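PDB 1VPB: putative modulator of DNA gyrase from Bacteroides thetaiotaomicron, which is probably a metallopeptidase of the U62 (PmbA/TldD) family. Local coordinates for residues Tyr247-Asp252 / Val446-Leu451; Ser289-Leu294 / Val353-Asp358; Thr418-Leu423 / Pro439-Glu444. All coordinates share one frame; numbering follows the deposited sequence. Where two conformers were deposited one is given.

Contact 1: Tyr247-Asp252 / Val446-Leu451; sequences YTMVVD and VDFSGL
The rings of Tyr247 and Phe448 stand almost perpendicular, planes at 89°, yet meet obliquely, so that neither lies squarely on the other. Tyr247 CD1 comes 3.6 Å from Phe448 CD1, while Tyr247 CB reaches the Phe448 ring near CD1 and CE1. At the tip of Phe448 the edge is taken by Met249: its CB lies in the ring plane and its CG is 3.8 Å from Phe448 CZ. With Met249 CG anti to N (chi1 -179°) and the chain extended through chi2, SD sits obliquely beside the ring, 5.1 Å from the Phe448 centroid, a Met-aromatic contact; the bend at chi3 turns only the terminal methyl. The same methionine also packs on Val446, CB to CG2 at 4.0 Å. On the backbone, Tyr247 and Val446 form a single antiparallel hydrogen-bonded pair. Tyr247 N gives a bond of 2.8 Å to Val446 O, lying in the carbonyl plane; the return bond, 3.0 Å from Val446 N to Tyr247 O, arrives above that plane. The short strand segments cross at 96°, consistent with a single bridge at this near-orthogonal corner of the C-terminal PmbA/TldA region's mixed sheet. The phenol OH of Tyr247 bonds to the Gln243 carbonyl. Strand 402-413 packs on Met249, Val446 and Phe448, while strands 370-378 and 388-399 pack against Tyr247 and Phe448.

Contact 2: Ser289-Leu294 / Val353-Asp358; sequences SDRLTL and VMETGD. With EDO (1,2-ethanediol), chain C.
Ser289 opens a type I turn ending at Leu292, and its OG accepts from Arg291 N at 2.9 Å, an ST turn within the beta turn. Asp290 points its carboxylate at 1,2-ethanediol, probably from the crystallisation liquor, with one diol hydroxyl donating to each oxygen; Lys286 forms a salt bridge with OD1. Arg291 folds back through bends at chi2 and chi3, bringing NH2 to 3.9 Å from Glu355 OE2, a long salt bridge although the two planar groups are only 14° apart. Leu292 sends CD1 to the end of Met354, which bends at chi2 and chi3 to meet it at about a right angle; in the conformer given, Leu292 CD1 comes 3.1 Å from Met354 SD. Thr293 packs its CB on Glu355 CB at 3.8 Å, while its carbonyl O takes a nearly straight bond of 2.8 Å from Glu355 N, the donor lying above the carbonyl plane. Thr293 OG1 is also hydrogen-bonded to Lys324 N. Leu294 and Met354 form an antiparallel non-hydrogen-bonded pair, joining strands 294-296 and 352-354, with Leu294 CD1 4.1 Å from Met354 CB. Waters also hold the Glu355 carboxylate: one links OE1 to Thr293 OG1, and two others bridge OE2 to Asp290 O and to Arg291 O. With the salt bridge long, this hydration probably helps stabilise the glutamate's negative charge.

Contact 3: Thr418-Leu423 / Pro439-Glu444; sequences TLWNSL and PSLVFE
Aromatic and CH-pi contacts converge on Phe443. Leu419 CD1 covers one face of its ring and Leu423 CD1 the opposite face, each 4.0 Å from the centroid, so the phenyl is clamped between two leucines. Its leading edge, CE1 and CZ, points into the face of Trp420 in an edge-to-face pair, centroids 5.1 Å apart and planes at 81°. Leu441 adds apolar packing, CD1 reaching Trp420 CH2 at 3.5 Å. An alanine in place of Trp420 would probably leave the Phe443 edge and Leu441 CD1 poorly packed, and would lose the NE1 bond to the Leu259 carbonyl. Here helix 416-421 is followed closely by strand 423-426, which pairs antiparallel with strand 441-443; Leu423 and Phe443 form a non-hydrogen-bonded pair at this entry. Among the hydrogen bonds, Glu444 N donates to Ser422 O at 3.0 Å from above the carbonyl plane. Ser422 OG, set between its own backbone N and carbonyl carbon (chi1 71°), donates along a lone pair of Leu419 O at 2.7 Å. That same oxygen also accepts from Ser422 N, two bonds gripping one carbonyl.

In the fold
After helix 16-31 the chain builds the antiparallel sheet that holds strands 36-52 to 207-214, helices intervening, then enters strand 245-251, where contact 1 opens. It closes only at the C-terminal strand 446-450, enclosing the other two. Within that loop, contact 2 joins 289-294 to 353-358 in the five-stranded sheet; contact 3 follows in series, 418-423 with 439-444, so none cross. Ser289 links contacts 2 and 3 through bonds of its OG to Leu423 O and its N to Trp420 O. Strand 441-443 lies beside strand 245-251, where Met249 N bonds to Phe443 O and Thr248 OG1 to Glu444 OE1. Contacts 1 and 2 do not touch, about 10 Å separating their nearest atoms.

Contact 1: Tyr247-Asp252 / Val446-Leu451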
loop_
_atom_site.group_PDB
_atom_site.type_symbol
_atom_site.label_atom_id
_atom_site.label_comp_id
_atom_site.label_asym_id
_atom_site.label_seq_id
_atom_site.Cartn_x
_atom_site.Cartn_y
_atom_site.Cartn_z
ATOM N N TYR A 247 -29.811 17.967 -6.312
ATOM C CA TYR A 247 -30.489 16.803 -6.884
ATOM C C TYR A 247 -30.785 15.834 -5.763
ATOM O O TYR A 247 -30.081 15.800 -4.771
ATOM C CB TYR A 247 -29.576 16.065 -7.863
ATOM C CG TYR A 247 -29.251 16.792 -9.159
ATOM C CD1 TYR A 247 -28.194 17.700 -9.231
ATOM C CD2 TYR A 247 -29.967 16.521 -10.322
ATOM C CE1 TYR A 247 -27.880 18.345 -10.445
ATOM C CE2 TYR A 247 -29.657 17.149 -11.511
ATOM C CZ TYR A 247 -28.614 18.054 -11.573
ATOM O OH TYR A 247 -28.318 18.680 -12.775
ATOM N N THR A 248 -31.777 14.980 -5.967
ATOM C CA THR A 248 -31.907 13.768 -5.158
ATOM C C THR A 248 -30.748 12.822 -5.511
ATOM O O THR A 248 -30.532 12.542 -6.693
ATOM C CB THR A 248 -33.191 13.049 -5.494
ATOM O OG1 THR A 248 -34.318 13.918 -5.266
ATOM C CG2 THR A 248 -33.403 11.827 -4.595
ATOM N N MET A 249 -30.019 12.341 -4.517
ATOM C CA MET A 249 -28.925 11.411 -4.774
ATOM C C MET A 249 -29.331 9.985 -4.426
ATOM O O MET A 249 -29.727 9.705 -3.304
ATOM C CB MET A 249 -27.673 11.800 -3.985
ATOM C CG MET A 249 -26.510 10.864 -4.260
ATOM S SD MET A 249 -24.915 11.290 -3.577
ATOM C CE MET A 249 -25.238 11.367 -1.841
ATOM N N VAL A 250 -29.236 9.092 -5.415
ATOM C CA VAL A 250 -29.421 7.664 -5.177
ATOM C C VAL A 250 -28.028 6.992 -5.249
ATOM O O VAL A 250 -27.230 7.297 -6.132
ATOM C CB VAL A 250 -30.403 7.016 -6.185
ATOM C CG1 VAL A 250 -30.637 5.542 -5.821
ATOM C CG2 VAL A 250 -31.734 7.771 -6.194
ATOM N N VAL A 251 -27.741 6.110 -4.303
ATOM C CA VAL A 251 -26.468 5.380 -4.278
ATOM C C VAL A 251 -26.697 3.878 -4.213
ATOM O O VAL A 251 -27.490 3.398 -3.415
ATOM C CB VAL A 251 -25.594 5.809 -3.095
ATOM C CG1 VAL A 251 -24.161 5.244 -3.263
ATOM C CG2 VAL A 251 -25.579 7.316 -2.954
ATOM N N ASP A 252 -25.985 3.136 -5.071
ATOM C CA ASP A 252 -26.167 1.681 -5.138
ATOM C C ASP A 252 -25.454 0.971 -4.009
ATOM O O ASP A 252 -24.702 1.599 -3.276
ATOM C CB ASP A 252 -25.807 1.144 -6.525
ATOM C CG ASP A 252 -24.357 1.349 -6.909
ATOM O OD1 ASP A 252 -23.490 1.492 -6.020
ATOM O OD2 ASP A 252 -24.035 1.359 -8.137
ATOM N N VAL A 446 -29.131 17.242 -2.370
ATOM C CA VAL A 446 -27.677 17.079 -2.319
ATOM C C VAL A 446 -27.070 17.939 -3.443
ATOM O O VAL A 446 -27.595 17.977 -4.556
ATOM C CB VAL A 446 -27.276 15.611 -2.498
ATOM C CG1 VAL A 446 -25.752 15.442 -2.559
ATOM C CG2 VAL A 446 -27.843 14.762 -1.349
ATOM N N ASP A 447 -25.964 18.614 -3.121
ATOM C CA ASP A 447 -25.252 19.492 -4.038
ATOM C C ASP A 447 -24.282 18.755 -4.939
ATOM O O ASP A 447 -23.402 18.014 -4.462
ATOM C CB ASP A 447 -24.505 20.574 -3.248
ATOM C CG ASP A 447 -25.382 21.720 -2.911
ATOM O OD1 ASP A 447 -25.849 22.399 -3.865
ATOM O OD2 ASP A 447 -25.648 22.016 -1.741
ATOM N N PHE A 448 -24.485 18.961 -6.244
ATOM C CA PHE A 448 -23.565 18.487 -7.289
ATOM C C PHE A 448 -23.076 19.695 -8.079
ATOM O O PHE A 448 -23.874 20.581 -8.433
ATOM C CB PHE A 448 -24.243 17.514 -8.257
ATOM C CG PHE A 448 -24.692 16.235 -7.628
ATOM C CD1 PHE A 448 -25.876 16.199 -6.875
ATOM C CD2 PHE A 448 -23.970 15.056 -7.809
ATOM C CE1 PHE A 448 -26.311 15.023 -6.304
ATOM C CE2 PHE A 448 -24.382 13.870 -7.225
ATOM C CZ PHE A 448 -25.555 13.847 -6.458
ATOM N N SER A 449 -21.780 19.691 -8.378
ATOM C CA SER A 449 -21.156 20.761 -9.159
ATOM C C SER A 449 -20.152 20.210 -10.159
ATOM O O SER A 449 -19.542 19.172 -9.935
ATOM C CB SER A 449 -20.447 21.708 -8.215
ATOM O OG SER A 449 -19.648 20.970 -7.306
ATOM N N GLY A 450 -19.949 20.938 -11.249
ATOM C CA GLY A 450 -19.026 20.497 -12.303
ATOM C C GLY A 450 -17.550 20.583 -11.926
ATOM O O GLY A 450 -17.148 21.547 -11.255
ATOM N N LEU A 451 -16.782 19.548 -12.316
ATOM C CA LEU A 451 -15.286 19.546 -12.425
ATOM C C LEU A 451 -14.673 18.142 -12.276
ATOM O O LEU A 451 -14.219 17.528 -13.243
ATOM C CB LEU A 451 -14.586 20.505 -11.439
ATOM C CG LEU A 451 -14.088 21.880 -11.930
ATOM C CD1 LEU A 451 -15.023 22.649 -12.895
ATOM C CD2 LEU A 451 -13.770 22.730 -10.690
ATOM O OXT LEU A 451 -14.583 17.582 -11.184
#

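Contact 2: Ser289-Leu294 / Val353-Asp358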
loop_
_atom_site.group_PDB
_atom_site.type_symbol
_atom_site.label_atom_id
_atom_site.label_comp_id
_atom_site.label_asym_id
_atom_site.label_seq_id
_atom_site.Cartn_x
_atom_site.Cartn_y
_atom_site.Cartn_z
ATOM N N SER A 289 -30.946 11.399 10.199
ATOM C CA SER A 289 -32.312 11.118 9.757
ATOM C C SER A 289 -33.018 10.074 10.604
ATOM O O SER A 289 -32.404 9.152 11.086
ATOM C CB SER A 289 -32.298 10.621 8.325
ATOM O OG SER A 289 -33.605 10.276 7.874
ATOM N N ASP A 290 -34.349 10.212 10.721
ATOM C CA ASP A 290 -35.151 9.111 11.265
ATOM C C ASP A 290 -34.930 7.802 10.548
ATOM O O ASP A 290 -35.126 6.743 11.136
ATOM C CB ASP A 290 -36.642 9.384 11.096
ATOM C CG ASP A 290 -37.157 10.431 11.986
ATOM O OD1 ASP A 290 -36.429 10.958 12.853
ATOM O OD2 ASP A 290 -38.370 10.753 11.917
ATOM N N ARG A 291 -34.548 7.880 9.282
ATOM C CA ARG A 291 -34.359 6.686 8.429
ATOM C C ARG A 291 -33.034 6.005 8.641
ATOM O O ARG A 291 -32.818 4.953 8.046
ATOM C CB ARG A 291 -34.548 7.053 6.939
ATOM C CG ARG A 291 -35.882 7.630 6.577
ATOM C CD ARG A 291 -37.010 6.676 6.290
ATOM N NE ARG A 291 -37.227 5.712 7.359
ATOM C CZ ARG A 291 -37.840 5.924 8.532
ATOM N NH1 ARG A 291 -38.324 7.106 8.875
ATOM N NH2 ARG A 291 -37.956 4.896 9.383
ATOM N N LEU A 292 -32.126 6.590 9.422
ATOM C CA LEU A 292 -30.824 5.978 9.705
ATOM C C LEU A 292 -30.859 5.208 11.018
ATOM O O LEU A 292 -30.736 5.762 12.090
ATOM C CB LEU A 292 -29.705 7.013 9.779
ATOM C CG LEU A 292 -28.274 6.527 10.102
ATOM C CD1 LEU A 292 -27.882 5.456 9.090
ATOM C CD2 LEU A 292 -27.256 7.662 10.121
ATOM N N THR A 293 -30.996 3.908 10.870
ATOM C CA THR A 293 -30.815 2.966 11.939
ATOM C C THR A 293 -29.756 1.965 11.531
ATOM O O THR A 293 -29.808 1.342 10.458
ATOM C CB THR A 293 -32.183 2.290 12.258
ATOM O OG1 THR A 293 -33.071 3.269 12.779
ATOM C CG2 THR A 293 -32.035 1.263 13.356
ATOM N N LEU A 294 -28.782 1.820 12.416
ATOM C CA LEU A 294 -27.562 1.112 12.138
ATOM C C LEU A 294 -27.149 0.391 13.400
ATOM O O LEU A 294 -27.049 1.000 14.453
ATOM C CB LEU A 294 -26.469 2.082 11.738
ATOM C CG LEU A 294 -25.179 1.443 11.205
ATOM C CD1 LEU A 294 -25.305 0.760 9.846
ATOM C CD2 LEU A 294 -24.081 2.514 11.147
ATOM N N VAL A 353 -24.978 -3.209 10.114
ATOM C CA VAL A 353 -26.255 -3.557 9.470
ATOM C C VAL A 353 -27.182 -2.342 9.511
ATOM O O VAL A 353 -27.604 -1.884 10.591
ATOM C CB VAL A 353 -26.933 -4.729 10.172
ATOM C CG1 VAL A 353 -28.286 -5.056 9.492
ATOM C CG2 VAL A 353 -25.984 -5.980 10.215
ATOM N N MET A 354 -27.499 -1.835 8.331
ATOM C CA MET A 354 -28.441 -0.739 8.187
ATOM C C MET A 354 -29.849 -1.319 8.071
ATOM O O MET A 354 -30.050 -2.343 7.418
ATOM C CB MET A 354 -28.097 0.068 6.930
ATOM C CG MET A 354 -28.948 1.299 6.691
ATOM S SD MET A 354 -28.468 2.793 7.595
ATOM C CE MET A 354 -26.972 3.242 6.737
ATOM N N GLU A 355 -30.807 -0.679 8.731
ATOM C CA GLU A 355 -32.208 -1.054 8.597
ATOM C C GLU A 355 -32.641 -0.877 7.148
ATOM O O GLU A 355 -32.326 0.126 6.506
ATOM C CB GLU A 355 -33.050 -0.252 9.574
ATOM C CG GLU A 355 -34.535 -0.331 9.321
ATOM C CD GLU A 355 -35.262 0.581 10.278
ATOM O OE1 GLU A 355 -35.347 0.143 11.444
ATOM O OE2 GLU A 355 -35.660 1.720 9.858
ATOM N N THR A 356 -33.325 -1.898 6.595
ATOM C CA THR A 356 -33.783 -1.891 5.207
ATOM C C THR A 356 -35.228 -1.472 5.025
ATOM O O THR A 356 -36.036 -1.628 5.938
ATOM C CB THR A 356 -33.616 -3.312 4.606
ATOM O OG1 THR A 356 -34.215 -4.262 5.507
ATOM C CG2 THR A 356 -32.146 -3.683 4.535
ATOM N N GLY A 357 -35.496 -0.890 3.866
ATOM C CA GLY A 357 -36.832 -0.492 3.423
ATOM C C GLY A 357 -37.422 -1.581 2.577
ATOM O O GLY A 357 -36.982 -2.738 2.640
ATOM N N ASP A 358 -38.422 -1.228 1.779
ATOM C CA ASP A 358 -39.181 -2.246 1.037
ATOM C C ASP A 358 -39.042 -2.149 -0.474
ATOM O O ASP A 358 -39.771 -2.827 -1.192
ATOM C CB ASP A 358 -40.667 -2.206 1.442
ATOM C CG ASP A 358 -41.341 -0.877 1.112
ATOM O OD1 ASP A 358 -40.679 0.015 0.539
ATOM O OD2 ASP A 358 -42.542 -0.638 1.401
HETATM C C1 EDO C . -39.252 13.738 13.675
HETATM O O1 EDO C . -39.232 13.075 12.420
HETATM C C2 EDO C . -37.898 13.738 14.404
HETATM O O2 EDO C . -37.549 12.413 14.862
HETATM O O HOH W 1 -34.854 4.104 10.884
HETATM O O HOH W 2 -31.642 2.526 8.142
HETATM O O HOH W 3 -34.950 3.351 7.757
HETATM O O HOH W 4 -35.625 1.941 13.378
#

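Contact 3: Thr418-Leu423 / Pro439-Glu444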
loop_
_atom_site.group_PDB
_atom_site.type_symbol
_atom_site.label_atom_id
_atom_site.label_comp_id
_atom_site.label_asym_id
_atom_site.label_seq_id
_atom_site.Cartn_x
_atom_site.Cartn_y
_atom_site.Cartn_z
ATOM N N THR A 418 -25.290 16.716 7.801
ATOM C CA THR A 418 -26.522 17.126 7.104
ATOM C C THR A 418 -26.857 16.171 5.963
ATOM O O THR A 418 -28.035 15.927 5.646
ATOM C CB THR A 418 -26.505 18.617 6.675
ATOM O OG1 THR A 418 -25.210 18.993 6.162
ATOM C CG2 THR A 418 -26.717 19.498 7.910
ATOM N N LEU A 419 -25.846 15.615 5.320
ATOM C CA LEU A 419 -26.097 14.576 4.336
ATOM C C LEU A 419 -26.883 13.414 4.960
ATOM O O LEU A 419 -27.956 13.045 4.462
ATOM C CB LEU A 419 -24.807 14.028 3.774
ATOM C CG LEU A 419 -25.036 12.895 2.752
ATOM C CD1 LEU A 419 -25.734 13.300 1.469
ATOM C CD2 LEU A 419 -23.726 12.236 2.451
ATOM N N TRP A 420 -26.385 12.916 6.070
ATOM C CA TRP A 420 -27.009 11.774 6.728
ATOM C C TRP A 420 -28.331 12.215 7.408
ATOM O O TRP A 420 -29.191 11.382 7.690
ATOM C CB TRP A 420 -26.038 11.069 7.641
ATOM C CG TRP A 420 -25.124 10.181 6.854
ATOM C CD1 TRP A 420 -23.838 10.439 6.479
ATOM C CD2 TRP A 420 -25.460 8.917 6.267
ATOM N NE1 TRP A 420 -23.337 9.400 5.727
ATOM C CE2 TRP A 420 -24.309 8.450 5.575
ATOM C CE3 TRP A 420 -26.614 8.127 6.243
ATOM C CZ2 TRP A 420 -24.287 7.253 4.893
ATOM C CZ3 TRP A 420 -26.571 6.898 5.597
ATOM C CH2 TRP A 420 -25.420 6.484 4.921
ATOM N N ASN A 421 -28.504 13.511 7.633
ATOM C CA ASN A 421 -29.806 14.019 8.102
ATOM C C ASN A 421 -30.819 14.075 6.977
ATOM O O ASN A 421 -32.016 14.239 7.253
ATOM C CB ASN A 421 -29.688 15.413 8.745
ATOM C CG ASN A 421 -30.781 15.668 9.747
ATOM O OD1 ASN A 421 -31.161 14.764 10.465
ATOM N ND2 ASN A 421 -31.274 16.909 9.830
ATOM N N SER A 422 -30.371 13.995 5.706
ATOM C CA SER A 422 -31.273 14.091 4.539
ATOM C C SER A 422 -31.588 12.729 3.846
ATOM O O SER A 422 -32.265 12.698 2.828
ATOM C CB SER A 422 -30.701 15.088 3.522
ATOM O OG SER A 422 -29.577 14.540 2.917
ATOM N N LEU A 423 -31.155 11.629 4.463
ATOM C CA LEU A 423 -31.519 10.259 4.055
ATOM C C LEU A 423 -33.036 10.090 4.152
ATOM O O LEU A 423 -33.587 10.222 5.256
ATOM C CB LEU A 423 -30.832 9.253 4.968
ATOM C CG LEU A 423 -31.043 7.774 4.662
ATOM C CD1 LEU A 423 -30.294 7.393 3.388
ATOM C CD2 LEU A 423 -30.550 6.938 5.817
ATOM N N PRO A 439 -27.749 -1.204 2.290
ATOM C CA PRO A 439 -28.524 -1.259 1.052
ATOM C C PRO A 439 -28.309 0.014 0.217
ATOM O O PRO A 439 -27.535 0.924 0.622
ATOM C CB PRO A 439 -29.975 -1.307 1.571
ATOM C CG PRO A 439 -29.952 -0.497 2.760
ATOM C CD PRO A 439 -28.606 -0.827 3.438
ATOM N N SER A 440 -29.035 0.106 -0.889
ATOM C CA SER A 440 -29.160 1.327 -1.649
ATOM C C SER A 440 -29.700 2.433 -0.738
ATOM O O SER A 440 -30.459 2.186 0.202
ATOM C CB SER A 440 -30.088 1.143 -2.884
ATOM O OG SER A 440 -29.521 0.199 -3.805
ATOM N N LEU A 441 -29.356 3.670 -1.075
ATOM C CA LEU A 441 -29.717 4.819 -0.273
ATOM C C LEU A 441 -30.239 5.987 -1.120
ATOM O O LEU A 441 -29.827 6.166 -2.261
ATOM C CB LEU A 441 -28.492 5.303 0.473
ATOM C CG LEU A 441 -27.768 4.345 1.384
ATOM C CD1 LEU A 441 -26.529 5.079 1.871
ATOM C CD2 LEU A 441 -28.633 3.869 2.532
ATOM N N VAL A 442 -31.171 6.751 -0.559
ATOM C CA VAL A 442 -31.688 7.914 -1.213
ATOM C C VAL A 442 -31.605 9.102 -0.264
ATOM O O VAL A 442 -32.076 9.038 0.869
ATOM C CB VAL A 442 -33.179 7.765 -1.611
ATOM C CG1 VAL A 442 -33.623 8.980 -2.349
ATOM C CG2 VAL A 442 -33.406 6.483 -2.476
ATOM N N PHE A 443 -30.977 10.162 -0.746
ATOM C CA PHE A 443 -30.806 11.393 0.012
ATOM C C PHE A 443 -31.447 12.528 -0.759
ATOM O O PHE A 443 -31.311 12.608 -1.985
ATOM C CB PHE A 443 -29.317 11.722 0.143
ATOM C CG PHE A 443 -28.504 10.713 0.840
ATOM C CD1 PHE A 443 -28.290 10.794 2.235
ATOM C CD2 PHE A 443 -27.849 9.682 0.145
ATOM C CE1 PHE A 443 -27.473 9.893 2.888
ATOM C CE2 PHE A 443 -27.031 8.772 0.829
ATOM C CZ PHE A 443 -26.852 8.875 2.203
ATOM N N GLU A 444 -32.136 13.444 -0.072
ATOM C CA GLU A 444 -32.700 14.585 -0.759
ATOM C C GLU A 444 -31.841 15.831 -0.640
ATOM O O GLU A 444 -31.225 16.070 0.389
ATOM C CB GLU A 444 -34.083 14.915 -0.183
ATOM C CG GLU A 444 -35.170 13.900 -0.470
ATOM C CD GLU A 444 -35.559 13.806 -1.928
ATOM O OE1 GLU A 444 -35.157 14.703 -2.716
ATOM O OE2 GLU A 444 -36.277 12.820 -2.284
#